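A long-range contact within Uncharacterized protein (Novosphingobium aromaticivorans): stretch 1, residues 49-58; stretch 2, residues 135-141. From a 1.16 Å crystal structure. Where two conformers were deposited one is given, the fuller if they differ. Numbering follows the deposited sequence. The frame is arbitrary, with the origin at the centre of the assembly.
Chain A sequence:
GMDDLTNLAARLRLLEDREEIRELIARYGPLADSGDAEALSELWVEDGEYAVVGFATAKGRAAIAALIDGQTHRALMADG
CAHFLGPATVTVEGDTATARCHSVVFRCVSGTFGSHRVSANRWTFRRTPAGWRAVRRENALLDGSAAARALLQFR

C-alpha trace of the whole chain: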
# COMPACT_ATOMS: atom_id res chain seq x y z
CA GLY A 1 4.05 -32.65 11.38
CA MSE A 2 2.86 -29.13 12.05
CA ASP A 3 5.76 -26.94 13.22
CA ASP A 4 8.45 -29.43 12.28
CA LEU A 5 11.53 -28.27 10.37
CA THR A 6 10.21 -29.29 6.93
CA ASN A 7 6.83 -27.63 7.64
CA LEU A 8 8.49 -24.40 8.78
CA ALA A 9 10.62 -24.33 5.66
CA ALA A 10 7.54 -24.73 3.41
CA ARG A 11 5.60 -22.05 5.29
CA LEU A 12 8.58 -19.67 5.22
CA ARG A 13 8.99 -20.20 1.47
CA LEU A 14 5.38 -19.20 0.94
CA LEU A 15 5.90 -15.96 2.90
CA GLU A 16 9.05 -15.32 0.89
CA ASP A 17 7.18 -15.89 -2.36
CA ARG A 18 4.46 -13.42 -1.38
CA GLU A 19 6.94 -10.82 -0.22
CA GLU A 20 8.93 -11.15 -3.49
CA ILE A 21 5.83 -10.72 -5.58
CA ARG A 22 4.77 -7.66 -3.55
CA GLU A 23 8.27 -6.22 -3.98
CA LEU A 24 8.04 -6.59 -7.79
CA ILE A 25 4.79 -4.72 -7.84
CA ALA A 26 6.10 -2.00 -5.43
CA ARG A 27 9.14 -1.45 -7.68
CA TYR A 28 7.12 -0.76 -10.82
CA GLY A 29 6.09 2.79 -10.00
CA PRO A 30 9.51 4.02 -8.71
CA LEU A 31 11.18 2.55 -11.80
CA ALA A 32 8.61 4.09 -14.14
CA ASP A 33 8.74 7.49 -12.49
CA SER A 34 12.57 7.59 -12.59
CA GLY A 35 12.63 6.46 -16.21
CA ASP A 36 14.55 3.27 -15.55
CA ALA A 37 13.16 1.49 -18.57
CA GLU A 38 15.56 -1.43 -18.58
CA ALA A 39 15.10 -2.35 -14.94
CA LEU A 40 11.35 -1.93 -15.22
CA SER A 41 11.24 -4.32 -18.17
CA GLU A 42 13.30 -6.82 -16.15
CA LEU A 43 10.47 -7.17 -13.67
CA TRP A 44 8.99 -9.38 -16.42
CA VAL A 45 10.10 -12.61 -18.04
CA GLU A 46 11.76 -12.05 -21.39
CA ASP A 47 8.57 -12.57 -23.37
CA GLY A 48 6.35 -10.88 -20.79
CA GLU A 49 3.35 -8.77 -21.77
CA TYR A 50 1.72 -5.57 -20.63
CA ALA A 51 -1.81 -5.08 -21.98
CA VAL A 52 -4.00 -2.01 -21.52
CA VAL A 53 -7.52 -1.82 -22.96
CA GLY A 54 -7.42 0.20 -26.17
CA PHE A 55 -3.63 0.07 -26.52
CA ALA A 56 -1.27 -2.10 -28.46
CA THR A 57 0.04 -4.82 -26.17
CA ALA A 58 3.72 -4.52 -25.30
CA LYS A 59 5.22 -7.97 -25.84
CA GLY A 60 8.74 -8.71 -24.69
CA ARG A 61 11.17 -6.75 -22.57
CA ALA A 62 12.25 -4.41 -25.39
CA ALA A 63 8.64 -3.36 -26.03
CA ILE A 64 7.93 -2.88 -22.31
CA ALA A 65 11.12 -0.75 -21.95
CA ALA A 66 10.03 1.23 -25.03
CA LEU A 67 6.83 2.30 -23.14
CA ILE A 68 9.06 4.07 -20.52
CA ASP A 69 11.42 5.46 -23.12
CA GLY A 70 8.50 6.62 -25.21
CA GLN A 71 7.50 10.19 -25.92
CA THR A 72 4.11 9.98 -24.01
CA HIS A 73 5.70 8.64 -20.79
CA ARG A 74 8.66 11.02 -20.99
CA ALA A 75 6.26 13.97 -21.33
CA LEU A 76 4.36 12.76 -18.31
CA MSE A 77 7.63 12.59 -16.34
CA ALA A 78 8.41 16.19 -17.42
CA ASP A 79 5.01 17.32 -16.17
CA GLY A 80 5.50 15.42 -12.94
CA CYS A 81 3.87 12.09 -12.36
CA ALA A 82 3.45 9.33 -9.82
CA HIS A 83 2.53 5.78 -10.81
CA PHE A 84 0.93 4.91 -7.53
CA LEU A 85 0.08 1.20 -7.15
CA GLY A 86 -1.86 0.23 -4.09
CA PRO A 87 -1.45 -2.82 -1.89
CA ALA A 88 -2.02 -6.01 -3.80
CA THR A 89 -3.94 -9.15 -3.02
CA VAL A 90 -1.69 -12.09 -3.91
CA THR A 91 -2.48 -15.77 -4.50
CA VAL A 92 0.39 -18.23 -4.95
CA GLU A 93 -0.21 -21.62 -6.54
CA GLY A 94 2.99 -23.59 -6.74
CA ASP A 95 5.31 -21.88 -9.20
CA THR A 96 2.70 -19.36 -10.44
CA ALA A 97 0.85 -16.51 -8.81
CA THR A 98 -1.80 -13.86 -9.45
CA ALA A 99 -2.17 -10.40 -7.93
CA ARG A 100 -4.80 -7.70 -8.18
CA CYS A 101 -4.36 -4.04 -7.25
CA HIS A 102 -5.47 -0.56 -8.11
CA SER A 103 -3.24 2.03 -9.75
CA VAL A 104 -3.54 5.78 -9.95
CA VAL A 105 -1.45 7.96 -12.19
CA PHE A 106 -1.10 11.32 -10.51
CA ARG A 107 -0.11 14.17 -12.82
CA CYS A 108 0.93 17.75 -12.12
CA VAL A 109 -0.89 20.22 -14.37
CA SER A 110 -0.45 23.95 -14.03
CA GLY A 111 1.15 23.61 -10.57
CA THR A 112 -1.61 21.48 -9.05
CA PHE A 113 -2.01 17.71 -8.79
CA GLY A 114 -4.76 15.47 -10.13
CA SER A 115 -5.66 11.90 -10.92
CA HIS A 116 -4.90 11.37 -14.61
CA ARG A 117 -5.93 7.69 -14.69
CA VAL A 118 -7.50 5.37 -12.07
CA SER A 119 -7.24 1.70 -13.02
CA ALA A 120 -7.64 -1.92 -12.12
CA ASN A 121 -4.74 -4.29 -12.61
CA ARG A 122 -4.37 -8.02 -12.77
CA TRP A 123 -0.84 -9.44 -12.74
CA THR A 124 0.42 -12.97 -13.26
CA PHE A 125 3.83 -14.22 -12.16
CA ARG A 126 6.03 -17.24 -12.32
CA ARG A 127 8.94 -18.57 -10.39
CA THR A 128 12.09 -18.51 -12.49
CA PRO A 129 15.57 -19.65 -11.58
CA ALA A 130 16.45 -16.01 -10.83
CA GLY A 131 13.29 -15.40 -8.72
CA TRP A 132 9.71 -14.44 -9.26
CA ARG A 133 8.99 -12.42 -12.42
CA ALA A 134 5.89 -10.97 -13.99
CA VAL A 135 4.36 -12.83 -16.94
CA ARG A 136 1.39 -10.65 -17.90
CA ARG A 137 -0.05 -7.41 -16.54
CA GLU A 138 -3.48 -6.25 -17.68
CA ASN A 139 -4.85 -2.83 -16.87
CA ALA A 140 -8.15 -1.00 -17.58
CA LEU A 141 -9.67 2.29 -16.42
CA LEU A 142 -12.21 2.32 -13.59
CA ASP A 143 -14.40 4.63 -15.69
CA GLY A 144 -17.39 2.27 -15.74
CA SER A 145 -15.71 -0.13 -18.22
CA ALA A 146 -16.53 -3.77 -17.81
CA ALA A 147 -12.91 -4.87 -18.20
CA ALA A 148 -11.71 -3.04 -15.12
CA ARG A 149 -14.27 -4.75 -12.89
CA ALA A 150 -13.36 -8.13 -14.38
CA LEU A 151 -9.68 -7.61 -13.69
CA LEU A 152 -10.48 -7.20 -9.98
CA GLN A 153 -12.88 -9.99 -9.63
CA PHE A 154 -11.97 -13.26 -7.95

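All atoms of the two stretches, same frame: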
# COMPACT_ATOMS: atom_id res chain seq x y z
N GLU A 49 4.27 -9.67 -21.08
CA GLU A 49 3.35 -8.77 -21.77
C GLU A 49 2.75 -7.77 -20.79
O GLU A 49 2.48 -8.08 -19.62
CB GLU A 49 2.22 -9.57 -22.40
CG GLU A 49 2.67 -10.53 -23.44
CD GLU A 49 1.46 -11.17 -24.04
OE1 GLU A 49 0.55 -11.66 -23.30
OE2 GLU A 49 1.47 -11.32 -25.25
N TYR A 50 2.45 -6.60 -21.34
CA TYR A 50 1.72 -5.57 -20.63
C TYR A 50 0.63 -5.07 -21.57
O TYR A 50 0.93 -4.45 -22.61
CB TYR A 50 2.67 -4.45 -20.21
CG TYR A 50 2.08 -3.36 -19.32
CD1 TYR A 50 0.76 -3.37 -18.83
CD2 TYR A 50 2.93 -2.36 -18.83
CE1 TYR A 50 0.26 -2.31 -18.05
CE2 TYR A 50 2.43 -1.32 -18.04
CZ TYR A 50 1.10 -1.32 -17.63
OH TYR A 50 0.56 -0.31 -16.84
N ALA A 51 -0.61 -5.37 -21.21
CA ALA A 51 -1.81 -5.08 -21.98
C ALA A 51 -2.65 -4.04 -21.26
O ALA A 51 -2.86 -4.13 -20.05
CB ALA A 51 -2.61 -6.36 -22.23
N VAL A 52 -3.12 -3.07 -22.01
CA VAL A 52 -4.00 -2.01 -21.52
C VAL A 52 -5.13 -1.92 -22.54
O VAL A 52 -4.88 -1.83 -23.72
CB VAL A 52 -3.28 -0.65 -21.32
CG1 VAL A 52 -4.27 0.36 -20.75
CG2 VAL A 52 -2.06 -0.81 -20.40
N VAL A 53 -6.39 -1.90 -22.05
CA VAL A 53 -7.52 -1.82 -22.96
C VAL A 53 -7.35 -0.65 -23.90
O VAL A 53 -7.11 0.48 -23.49
CB VAL A 53 -8.85 -1.78 -22.21
CG1 VAL A 53 -10.02 -1.57 -23.21
CG2 VAL A 53 -9.07 -3.07 -21.43
N GLY A 54 -7.50 -0.88 -25.18
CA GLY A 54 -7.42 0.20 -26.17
C GLY A 54 -6.02 0.60 -26.54
O GLY A 54 -5.86 1.62 -27.20
N PHE A 55 -5.02 -0.17 -26.15
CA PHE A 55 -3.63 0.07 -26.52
C PHE A 55 -3.08 -1.14 -27.17
O PHE A 55 -3.52 -2.27 -26.93
CB PHE A 55 -2.74 0.39 -25.30
CG PHE A 55 -3.01 1.71 -24.67
CD1 PHE A 55 -4.12 1.94 -23.89
CD2 PHE A 55 -2.16 2.76 -24.88
CE1 PHE A 55 -4.38 3.18 -23.31
CE2 PHE A 55 -2.44 4.02 -24.31
CZ PHE A 55 -3.52 4.21 -23.52
N ALA A 56 -2.07 -0.97 -28.00
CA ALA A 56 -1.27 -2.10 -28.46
C ALA A 56 -0.65 -2.78 -27.25
O ALA A 56 -0.15 -2.13 -26.39
CB ALA A 56 -0.15 -1.57 -29.40
N THR A 57 -0.64 -4.09 -27.24
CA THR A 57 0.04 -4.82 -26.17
C THR A 57 1.52 -4.75 -26.35
O THR A 57 2.03 -4.92 -27.49
CB THR A 57 -0.40 -6.25 -26.16
OG1 THR A 57 -1.82 -6.25 -25.96
CG2 THR A 57 0.31 -7.08 -25.14
N ALA A 58 2.27 -4.46 -25.30
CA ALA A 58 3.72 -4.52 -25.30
C ALA A 58 4.12 -5.94 -24.99
O ALA A 58 3.81 -6.46 -23.93
CB ALA A 58 4.28 -3.56 -24.25
N VAL A 135 4.64 -12.22 -15.64
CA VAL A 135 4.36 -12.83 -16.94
C VAL A 135 3.47 -11.93 -17.75
O VAL A 135 3.82 -11.51 -18.84
CB VAL A 135 3.76 -14.22 -16.76
CG1 VAL A 135 3.32 -14.81 -18.14
CG2 VAL A 135 4.76 -15.14 -16.05
N ARG A 136 2.31 -11.54 -17.21
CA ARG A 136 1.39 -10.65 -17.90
C ARG A 136 0.82 -9.67 -16.89
O ARG A 136 0.42 -10.04 -15.77
CB ARG A 136 0.26 -11.45 -18.55
CG ARG A 136 -0.69 -10.61 -19.36
CD ARG A 136 -1.60 -11.50 -20.24
NE ARG A 136 -2.66 -10.80 -20.94
CZ ARG A 136 -2.64 -10.27 -22.18
NH1 ARG A 136 -1.58 -10.31 -22.92
NH2 ARG A 136 -3.72 -9.64 -22.63
N ARG A 137 0.71 -8.40 -17.30
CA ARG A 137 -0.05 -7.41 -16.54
C ARG A 137 -1.14 -6.92 -17.49
O ARG A 137 -0.86 -6.61 -18.64
CB ARG A 137 0.84 -6.22 -16.15
CG ARG A 137 0.12 -5.12 -15.35
CD ARG A 137 1.05 -4.00 -15.04
NE ARG A 137 0.29 -2.91 -14.40
CZ ARG A 137 0.86 -1.79 -14.02
NH1 ARG A 137 2.14 -1.56 -14.24
NH2 ARG A 137 0.14 -0.90 -13.42
N GLU A 138 -2.36 -6.80 -16.96
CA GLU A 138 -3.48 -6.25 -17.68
C GLU A 138 -4.04 -5.11 -16.83
O GLU A 138 -4.24 -5.24 -15.64
CB GLU A 138 -4.57 -7.30 -17.85
CG GLU A 138 -4.17 -8.48 -18.75
CD GLU A 138 -5.11 -9.62 -18.71
OE1 GLU A 138 -5.80 -9.85 -17.72
OE2 GLU A 138 -5.10 -10.38 -19.68
N ASN A 139 -4.42 -4.04 -17.51
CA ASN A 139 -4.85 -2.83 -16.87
C ASN A 139 -6.03 -2.23 -17.66
O ASN A 139 -6.10 -2.33 -18.89
CB ASN A 139 -3.57 -1.97 -16.78
CG ASN A 139 -3.80 -0.54 -16.52
OD1 ASN A 139 -4.27 0.18 -17.38
ND2 ASN A 139 -3.37 -0.09 -15.34
N ALA A 140 -7.00 -1.64 -16.95
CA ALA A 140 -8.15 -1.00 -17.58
C ALA A 140 -8.62 0.11 -16.64
O ALA A 140 -8.53 0.01 -15.41
CB ALA A 140 -9.27 -1.99 -17.84
N LEU A 141 -9.18 1.17 -17.21
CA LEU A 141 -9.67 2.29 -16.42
C LEU A 141 -10.92 1.93 -15.63
O LEU A 141 -11.85 1.34 -16.19
CB LEU A 141 -10.03 3.46 -17.35
CG LEU A 141 -8.87 4.14 -18.06
CD1 LEU A 141 -9.43 5.12 -19.08
CD2 LEU A 141 -7.97 4.85 -17.05
O HOH W 1 -1.63 -10.70 -25.82
O HOH W 2 -2.91 -8.77 -25.70

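Residues 49-52 and 135-141 are neighbouring parallel strands, with Glu 49 opposite Arg 136 and Val 52 opposite Asn 139. Backbone hydrogen bonds satisfy alternate residues of each strand. Glu 49 N donates to Val 135 O (2.9 Å), and Glu 49 O accepts from Arg 137 N (2.9 Å). Ala 51 N donates to Arg 137 O (2.9 Å), and Ala 51 O accepts from Asn 139 N (3.0 Å). Val 53 N extends the ladder to Asn 139 O at 3.2 Å. The backbone N and O of Tyr 50 are instead satisfied by Ala 58: Tyr 50 N to Ala 58 O is 2.9 Å and Tyr 50 O to Ala 58 N is 3.0 Å. Val 52 O accepts from Phe 55 N (2.9 Å).

On the face carrying Glu 49, Ala 51, Arg 136 and Glu 138, Arg 136 makes two salt bridges. Arg 136 NH1 pairs with Glu 49 OE1 (2.6 Å), and Arg 136 NE with Glu 138 OE2 (2.8 Å). Water 1 links Arg 136 NH1 (2.9 Å) to Glu 49 OE2 (3.2 Å). Water 2 links Arg 136 NH2 (3.3 Å) to Thr 57 OG1 (2.8 Å).

On the face carrying Tyr 50, Val 52, Arg 137 and Asn 139, Arg 137 CD packs over the Tyr 50 ring, 3.8 Å from its centroid. Tyr 50 OH lies over the guanidinium without hydrogen bonding to it. Arg 137 NE and NH2 are satisfied elsewhere in the structure, as is Asn 139 ND2.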